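Local atomic coordinates of microcompartments protein (Desulfitobacterium hafniense, PDB entry 3NWG), a protein that probably serves as a shell building block of a bacterial microcompartment, carrying two BMC domains in tandem within one chain. Residues A51-Q54 / S55-A59; L82-S86 / A87-L91; A145-E148 / S149-A153. All coordinates share one frame; numbering follows the deposited sequence.

Contact 1: residues A51-Q54 / S55-A59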
ATOM      1  N   ALA A  51      25.832 -19.064 -20.333  1.00 58.46           N
ATOM      2  CA  ALA A  51      26.200 -18.302 -21.518  1.00 57.06           C
ATOM      3  C   ALA A  51      25.214 -17.154 -21.790  1.00 54.73           C
ATOM      4  O   ALA A  51      25.626 -16.082 -22.212  1.00 53.93           O
ATOM      5  CB  ALA A  51      26.325 -19.229 -22.731  1.00 58.32           C
ATOM      6  N   ALA A  52      23.927 -17.385 -21.537  1.00 53.65           N
ATOM      7  CA  ALA A  52      22.902 -16.364 -21.711  1.00 51.93           C
ATOM      8  C   ALA A  52      23.128 -15.189 -20.749  1.00 50.38           C
ATOM      9  O   ALA A  52      23.126 -14.027 -21.163  1.00 49.66           O
ATOM     10  CB  ALA A  52      21.508 -16.965 -21.544  1.00 52.35           C
ATOM     11  N   VAL A  53      23.374 -15.494 -19.475  1.00 49.81           N
ATOM     12  CA  VAL A  53      23.719 -14.463 -18.495  1.00 48.38           C
ATOM     13  C   VAL A  53      25.014 -13.726 -18.883  1.00 48.36           C
ATOM     14  O   VAL A  53      25.138 -12.517 -18.673  1.00 48.00           O
ATOM     15  CB  VAL A  53      23.809 -15.039 -17.051  1.00 48.40           C
ATOM     16  CG1 VAL A  53      24.385 -14.031 -16.073  1.00 46.59           C
ATOM     17  CG2 VAL A  53      22.447 -15.495 -16.574  1.00 47.87           C
ATOM     18  N   GLN A  54      25.971 -14.425 -19.479  1.00 48.98           N
ATOM     19  CA  GLN A  54      27.209 -13.755 -19.846  1.00 48.81           C
ATOM     20  C   GLN A  54      27.002 -12.730 -20.945  1.00 48.30           C
ATOM     21  O   GLN A  54      27.660 -11.682 -20.943  1.00 47.98           O
ATOM     22  CB  GLN A  54      28.298 -14.741 -20.247  1.00 50.16           C
ATOM     23  CG  GLN A  54      29.556 -14.044 -20.776  1.00 52.51           C
ATOM     24  CD  GLN A  54      30.301 -13.269 -19.690  1.00 53.98           C
ATOM     25  OE1 GLN A  54      31.036 -13.868 -18.899  1.00 55.61           O
ATOM     26  NE2 GLN A  54      30.112 -11.937 -19.645  1.00 51.43           N
ATOM     27  N   SER A  55      26.085 -13.017 -21.872  1.00 48.14           N
ATOM     28  CA  SER A  55      25.834 -12.107 -22.993  1.00 47.74           C
ATOM     29  C   SER A  55      25.066 -10.898 -22.487  1.00 46.86           C
ATOM     30  O   SER A  55      25.371  -9.748 -22.822  1.00 46.49           O
ATOM     31  CB  SER A  55      25.026 -12.802 -24.079  1.00 48.23           C
ATOM     32  OG  SER A  55      25.646 -14.013 -24.472  1.00 49.66           O
ATOM     33  N   SER A  56      24.065 -11.187 -21.667  1.00 46.28           N
ATOM     34  CA  SER A  56      23.234 -10.184 -21.064  1.00 45.52           C
ATOM     35  C   SER A  56      24.083  -9.193 -20.253  1.00 44.82           C
ATOM     36  O   SER A  56      23.952  -7.973 -20.426  1.00 44.84           O
ATOM     37  CB  SER A  56      22.213 -10.885 -20.191  1.00 45.88           C
ATOM     38  OG  SER A  56      21.187 -10.022 -19.761  1.00 47.07           O
ATOM     39  N   VAL A  57      24.973  -9.704 -19.402  1.00 44.22           N
ATOM     40  CA  VAL A  57      25.857  -8.824 -18.612  1.00 43.75           C
ATOM     41  C   VAL A  57      26.813  -7.974 -19.480  1.00 44.02           C
ATOM     42  O   VAL A  57      26.945  -6.767 -19.256  1.00 44.06           O
ATOM     43  CB  VAL A  57      26.620  -9.587 -17.499  1.00 44.22           C
ATOM     44  CG1 VAL A  57      27.689  -8.705 -16.848  1.00 43.62           C
ATOM     45  CG2 VAL A  57      25.641 -10.109 -16.448  1.00 43.06           C
ATOM     46  N   THR A  58      27.447  -8.586 -20.481  1.00 44.17           N
ATOM     47  CA  THR A  58      28.275  -7.835 -21.424  1.00 44.03           C
ATOM     48  C   THR A  58      27.456  -6.757 -22.134  1.00 43.81           C
ATOM     49  O   THR A  58      27.924  -5.623 -22.295  1.00 44.51           O
ATOM     50  CB  THR A  58      28.972  -8.748 -22.447  1.00 45.00           C
ATOM     51  OG1 THR A  58      29.845  -9.664 -21.760  1.00 44.59           O
ATOM     52  CG2 THR A  58      29.793  -7.911 -23.462  1.00 44.74           C
ATOM     53  N   ALA A  59      26.226  -7.089 -22.521  1.00 42.97           N
ATOM     54  CA  ALA A  59      25.352  -6.118 -23.183  1.00 42.35           C
ATOM     55  C   ALA A  59      25.141  -4.864 -22.314  1.00 42.14           C
ATOM     56  O   ALA A  59      25.263  -3.733 -22.802  1.00 41.92           O
ATOM     57  CB  ALA A  59      24.034  -6.748 -23.522  1.00 41.73           C
TER

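Contact 2: residues L82-S86 / A87-L91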
ATOM      1  N   LEU A  82      17.373 -17.606  -5.979  1.00 62.12           N
ATOM      2  CA  LEU A  82      16.562 -16.919  -6.975  1.00 63.56           C
ATOM      3  C   LEU A  82      15.161 -16.649  -6.447  1.00 64.70           C
ATOM      4  O   LEU A  82      14.695 -15.513  -6.482  1.00 65.05           O
ATOM      5  CB  LEU A  82      16.515 -17.699  -8.289  1.00 63.32           C
ATOM      6  CG  LEU A  82      17.885 -18.026  -8.881  1.00 63.92           C
ATOM      7  CD1 LEU A  82      17.754 -19.123  -9.904  1.00 63.86           C
ATOM      8  CD2 LEU A  82      18.586 -16.788  -9.460  1.00 65.04           C
ATOM      9  N   THR A  83      14.500 -17.678  -5.934  1.00 65.96           N
ATOM     10  CA  THR A  83      13.159 -17.490  -5.407  1.00 67.83           C
ATOM     11  C   THR A  83      13.151 -16.473  -4.243  1.00 68.88           C
ATOM     12  O   THR A  83      12.245 -15.649  -4.150  1.00 69.33           O
ATOM     13  CB  THR A  83      12.483 -18.838  -5.024  1.00 67.87           C
ATOM     14  OG1 THR A  83      13.360 -19.605  -4.195  1.00 68.66           O
ATOM     15  CG2 THR A  83      12.173 -19.666  -6.268  1.00 68.47           C
ATOM     16  N   ALA A  84      14.173 -16.508  -3.390  1.00 70.02           N
ATOM     17  CA  ALA A  84      14.275 -15.571  -2.271  1.00 71.40           C
ATOM     18  C   ALA A  84      14.358 -14.133  -2.760  1.00 72.69           C
ATOM     19  O   ALA A  84      13.624 -13.271  -2.268  1.00 72.93           O
ATOM     20  CB  ALA A  84      15.467 -15.902  -1.381  1.00 71.03           C
ATOM     21  N   ILE A  85      15.248 -13.886  -3.727  1.00 74.37           N
ATOM     22  CA  ILE A  85      15.422 -12.560  -4.335  1.00 75.78           C
ATOM     23  C   ILE A  85      14.104 -12.034  -4.913  1.00 77.34           C
ATOM     24  O   ILE A  85      13.683 -10.906  -4.612  1.00 77.55           O
ATOM     25  CB  ILE A  85      16.517 -12.567  -5.424  1.00 75.37           C
ATOM     26  CG1 ILE A  85      17.896 -12.542  -4.780  1.00 74.99           C
ATOM     27  CG2 ILE A  85      16.387 -11.357  -6.329  1.00 74.80           C
ATOM     28  CD1 ILE A  85      19.001 -13.015  -5.689  1.00 74.18           C
ATOM     29  N   SER A  86      13.449 -12.870  -5.715  1.00 78.93           N
ATOM     30  CA  SER A  86      12.173 -12.523  -6.335  1.00 80.59           C
ATOM     31  C   SER A  86      11.001 -12.533  -5.335  1.00 81.70           C
ATOM     32  O   SER A  86       9.859 -12.804  -5.717  1.00 81.84           O
ATOM     33  CB  SER A  86      11.887 -13.480  -7.499  1.00 80.58           C
ATOM     34  OG  SER A  86      11.730 -14.806  -7.027  1.00 80.64           O
ATOM     35  N   ALA A  87      11.297 -12.239  -4.064  1.00 83.04           N
ATOM     36  CA  ALA A  87      10.297 -12.147  -2.983  1.00 84.08           C
ATOM     37  C   ALA A  87       9.201 -13.199  -3.121  1.00 84.79           C
ATOM     38  O   ALA A  87       8.018 -12.866  -3.200  1.00 85.07           O
ATOM     39  CB  ALA A  87       9.690 -10.726  -2.923  1.00 83.92           C
ATOM     40  N   ALA A  88       9.599 -14.468  -3.148  1.00 85.56           N
ATOM     41  CA  ALA A  88       8.696 -15.538  -3.575  1.00 86.26           C
ATOM     42  C   ALA A  88       8.876 -16.897  -2.868  1.00 86.78           C
ATOM     43  O   ALA A  88       8.264 -17.897  -3.272  1.00 86.93           O
ATOM     44  CB  ALA A  88       8.792 -15.706  -5.096  1.00 86.28           C
ATOM     45  N   THR A  89       9.718 -16.941  -1.830  1.00 87.23           N
ATOM     46  CA  THR A  89       9.840 -18.142  -0.986  1.00 87.40           C
ATOM     47  C   THR A  89       8.514 -18.375  -0.239  1.00 87.52           C
ATOM     48  O   THR A  89       7.955 -17.424   0.334  1.00 87.75           O
ATOM     49  CB  THR A  89      11.039 -18.065   0.012  1.00 87.28           C
ATOM     50  OG1 THR A  89      11.310 -16.699   0.340  1.00 87.32           O
ATOM     51  CG2 THR A  89      12.304 -18.675  -0.597  1.00 87.38           C
ATOM     52  N   PRO A  90       7.998 -19.630  -0.257  1.00 87.44           N
ATOM     53  CA  PRO A  90       6.704 -19.895   0.395  1.00 87.15           C
ATOM     54  C   PRO A  90       6.808 -19.665   1.906  1.00 86.69           C
ATOM     55  O   PRO A  90       7.923 -19.572   2.438  1.00 86.73           O
ATOM     56  CB  PRO A  90       6.451 -21.381   0.090  1.00 87.28           C
ATOM     57  CG  PRO A  90       7.828 -21.973  -0.057  1.00 87.36           C
ATOM     58  CD  PRO A  90       8.657 -20.879  -0.701  1.00 87.47           C
ATOM     59  N   LEU A  91       5.668 -19.548   2.584  1.00 85.94           N
ATOM     60  CA  LEU A  91       5.681 -19.406   4.035  1.00 85.08           C
ATOM     61  C   LEU A  91       6.443 -20.592   4.634  1.00 84.18           C
ATOM     62  O   LEU A  91       6.103 -21.759   4.386  1.00 84.36           O
ATOM     63  CB  LEU A  91       4.259 -19.298   4.608  1.00 85.31           C
ATOM     64  CG  LEU A  91       3.447 -18.001   4.464  1.00 85.98           C
ATOM     65  CD1 LEU A  91       4.263 -16.747   4.854  1.00 86.64           C
ATOM     66  CD2 LEU A  91       2.810 -17.855   3.060  1.00 87.05           C
TER

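Contact 3: residues A145-E148 / S149-A153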
ATOM      1  N   ALA A 145      22.049 -26.547  14.540  1.00 60.93           N
ATOM      2  CA  ALA A 145      23.361 -26.950  14.017  1.00 61.08           C
ATOM      3  C   ALA A 145      23.494 -26.662  12.509  1.00 60.82           C
ATOM      4  O   ALA A 145      24.531 -26.142  12.057  1.00 60.34           O
ATOM      5  CB  ALA A 145      23.653 -28.412  14.328  1.00 62.27           C
ATOM      6  N   SER A 146      22.442 -26.983  11.747  1.00 60.80           N
ATOM      7  CA  SER A 146      22.414 -26.734  10.305  1.00 60.64           C
ATOM      8  C   SER A 146      22.604 -25.248   9.981  1.00 59.05           C
ATOM      9  O   SER A 146      23.414 -24.897   9.118  1.00 58.52           O
ATOM     10  CB  SER A 146      21.104 -27.237   9.693  1.00 61.52           C
ATOM     11  OG  SER A 146      20.957 -28.640   9.841  1.00 63.60           O
ATOM     12  N   VAL A 147      21.863 -24.391  10.690  1.00 57.95           N
ATOM     13  CA  VAL A 147      21.920 -22.947  10.491  1.00 56.55           C
ATOM     14  C   VAL A 147      23.283 -22.407  10.871  1.00 56.64           C
ATOM     15  O   VAL A 147      23.841 -21.587  10.149  1.00 56.65           O
ATOM     16  CB  VAL A 147      20.840 -22.217  11.299  1.00 56.02           C
ATOM     17  CG1 VAL A 147      21.113 -20.730  11.335  1.00 54.38           C
ATOM     18  CG2 VAL A 147      19.455 -22.498  10.715  1.00 56.20           C
ATOM     19  N   GLU A 148      23.820 -22.878  11.993  1.00 57.27           N
ATOM     20  CA  GLU A 148      25.117 -22.440  12.486  1.00 57.67           C
ATOM     21  C   GLU A 148      26.234 -22.662  11.481  1.00 57.92           C
ATOM     22  O   GLU A 148      27.134 -21.829  11.358  1.00 58.22           O
ATOM     23  CB  GLU A 148      25.484 -23.168  13.776  1.00 58.88           C
ATOM     24  CG  GLU A 148      24.837 -22.626  15.050  1.00 61.64           C
ATOM     25  CD  GLU A 148      25.455 -21.315  15.517  1.00 66.10           C
ATOM     26  OE1 GLU A 148      26.293 -20.740  14.763  1.00 68.18           O
ATOM     27  OE2 GLU A 148      25.101 -20.860  16.635  1.00 66.41           O
ATOM     28  N   SER A 149      26.196 -23.790  10.779  1.00 58.07           N
ATOM     29  CA  SER A 149      27.310 -24.147   9.917  1.00 58.60           C
ATOM     30  C   SER A 149      27.073 -23.628   8.518  1.00 57.48           C
ATOM     31  O   SER A 149      27.997 -23.524   7.716  1.00 57.69           O
ATOM     32  CB  SER A 149      27.532 -25.660   9.902  1.00 60.29           C
ATOM     33  OG  SER A 149      26.420 -26.302   9.327  1.00 61.94           O
ATOM     34  N   SER A 150      25.816 -23.301   8.245  1.00 56.26           N
ATOM     35  CA  SER A 150      25.428 -22.671   7.006  1.00 55.25           C
ATOM     36  C   SER A 150      25.770 -21.180   6.990  1.00 54.39           C
ATOM     37  O   SER A 150      26.203 -20.656   5.954  1.00 54.60           O
ATOM     38  CB  SER A 150      23.945 -22.872   6.769  1.00 55.09           C
ATOM     39  OG  SER A 150      23.632 -22.552   5.442  1.00 55.50           O
ATOM     40  N   VAL A 151      25.591 -20.480   8.112  1.00 53.34           N
ATOM     41  CA  VAL A 151      26.043 -19.103   8.103  1.00 52.58           C
ATOM     42  C   VAL A 151      27.557 -18.965   8.237  1.00 53.61           C
ATOM     43  O   VAL A 151      28.125 -18.018   7.706  1.00 53.95           O
ATOM     44  CB  VAL A 151      25.262 -18.096   9.049  1.00 51.92           C
ATOM     45  CG1 VAL A 151      23.837 -18.558   9.358  1.00 50.36           C
ATOM     46  CG2 VAL A 151      26.066 -17.730  10.283  1.00 51.04           C
ATOM     47  N   ALA A 152      28.213 -19.908   8.912  1.00 54.53           N
ATOM     48  CA  ALA A 152      29.669 -19.846   9.056  1.00 55.88           C
ATOM     49  C   ALA A 152      30.336 -19.980   7.686  1.00 56.74           C
ATOM     50  O   ALA A 152      31.303 -19.273   7.387  1.00 56.87           O
ATOM     51  CB  ALA A 152      30.164 -20.915  10.007  1.00 56.66           C
ATOM     52  N   ALA A 153      29.784 -20.877   6.864  1.00 57.25           N
ATOM     53  CA  ALA A 153      30.225 -21.090   5.488  1.00 58.76           C
ATOM     54  C   ALA A 153      29.836 -19.917   4.591  1.00 58.65           C
ATOM     55  O   ALA A 153      30.663 -19.399   3.842  1.00 59.35           O
ATOM     56  CB  ALA A 153      29.653 -22.391   4.937  1.00 58.88           C
TER

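Contact 1: residues A51-Q54 / S55-A59
Residues Ala51 to Ala59 form uninterrupted alpha-helix, and regular i to i+4 bonds run through it from Ser55 N to Ala51 O, Ser56 N to Ala52 O, Val57 N to Val53 O (2.9 Å, 167° at the hydrogen) and Thr58 N to Gln54 O. Side chains one turn apart meet on two faces. On the inner face Val53 and Val57 approach at a slant, CG1 of Val53 lying 4.1 Å from CG2 of Val57. Val57 turns CG2 back to this earlier turn because CG1 takes the place anti to the backbone N (chi1 171°). On the exposed face Gln54 bends at chi2 (68°), which brings its amide round over the next turn, with NE2 3.1 Å from Thr58 OG1. That hydroxyl also lies 3.1 Å from Gln54 O, the carbonyl already used by Thr58 N. Ser55 likewise turns its hydroxyl back, OG lying 3.1 Å from Ala51 O, which also accepts Ser55 N. Ser56 points its hydroxyl elsewhere, to the Met23 carbonyl in helix 13-26. In the BMC domain the valines face the sheet, packing on Ile73 of strand 68-74, with Val57 reaching Val8 of strand 4-10; Ala52 and Ser56 cover Val29 of strand 29-36.

Contact 2: residues L82-S86 / A87-L91
Ser86 is the first residue to leave helical torsions, and Ala87, with phi 38° and psi 58°, adopts the left-handed conformation that turns the chain off the helix axis and swings Ala88 N back to Thr83 O. The two atoms are 3.1 Å apart in a weak bond, and Ala87 N sits 3.1 Å from Ala84 O in another. This pair of nested bonds, the outer from i+5 to i and the inner from i+4 to i+1, is the pattern of a Schellman motif closing helix 79-85. Ser86 itself has OG tucked between its backbone N and carbonyl carbon (chi1 64°), 3.1 Å from Leu82 O and 3.0 Å from Thr83 O; its single proton can serve either one. The methyl of Ala88 also approaches OG, CB 3.6 Å away, on the side of Thr83 O. Beyond the turn Thr89 crosses Thr83 at about a right angle, its CG2 3.9 Å from Thr83 OG1, while the hydroxyls part company: Thr83 OG1 bonds back to Gln80 O, and Thr89 OG1 to Val124 O. Ala84 and Ile85 rest on Ile126 in strand 122-127, Ala88 meets Ala88 of a second subunit, and the chain runs on toward strand 96-102.

Contact 3: residues A145-E148 / S149-A153
Val147 and Val151 touch along the inner face of helix 144-160, CG1 of Val147 standing 4.0 Å from CG1 of Val151, where the two branches meet at a slant. Beneath them Val151 N bonds to Val147 O at 2.9 Å, lying nearly along the C=O axis. On the far side of the helix from the valines, Ser149 has its OG between the backbone N and the carbonyl carbon (chi1 65°), so the hydroxyl leans back over the preceding turn, 3.3 Å from Ala145 O and 3.3 Å from Ser146 O. Both are weak, and its one proton cannot serve both at once. The backbone supports this face as well: Ser149 N bonds to Ala145 O at 3.2 Å and Ser150 N to Ser146 O at 3.0 Å. The longer bond from Ala152 N to Glu148 O is 3.3 Å, with its donor above the carbonyl plane.

This is the helix that follows the third strand of the second BMC domain, packed on an antiparallel sheet of order 2-3-1-4. Strand 164-170 lies under the valines through Val169, and Val151 reaches Ile100 of strand 96-102. Val121 fills in beside Val147 and Ser150. Farther out, Ser146 OG bonds to Gln120 OE1, in the loop before strand 122-127, and to Asp143 OD1, just ahead of the helix, while Ser150 OG holds weakly to Thr118 OG1.

Contacts 1 and 3 occupy equivalent places in the two BMC domains: helices 50-64 and 144-160 each follow the third strand of a sheet with the same strand order, and each sets a valine pair spaced by four residues against it. Their centres are about 33 Å apart, on opposite sides of the chain's centre. Contact 2 falls between them along the chain, where helix 79-85 gives way to the loop leading into strand 96-102; its centre lies about 23 Å from that of contact 1 and 20 Å from that of contact 3. No two of them touch. Of the three, contact 2 alone meets other subunits of the assembly.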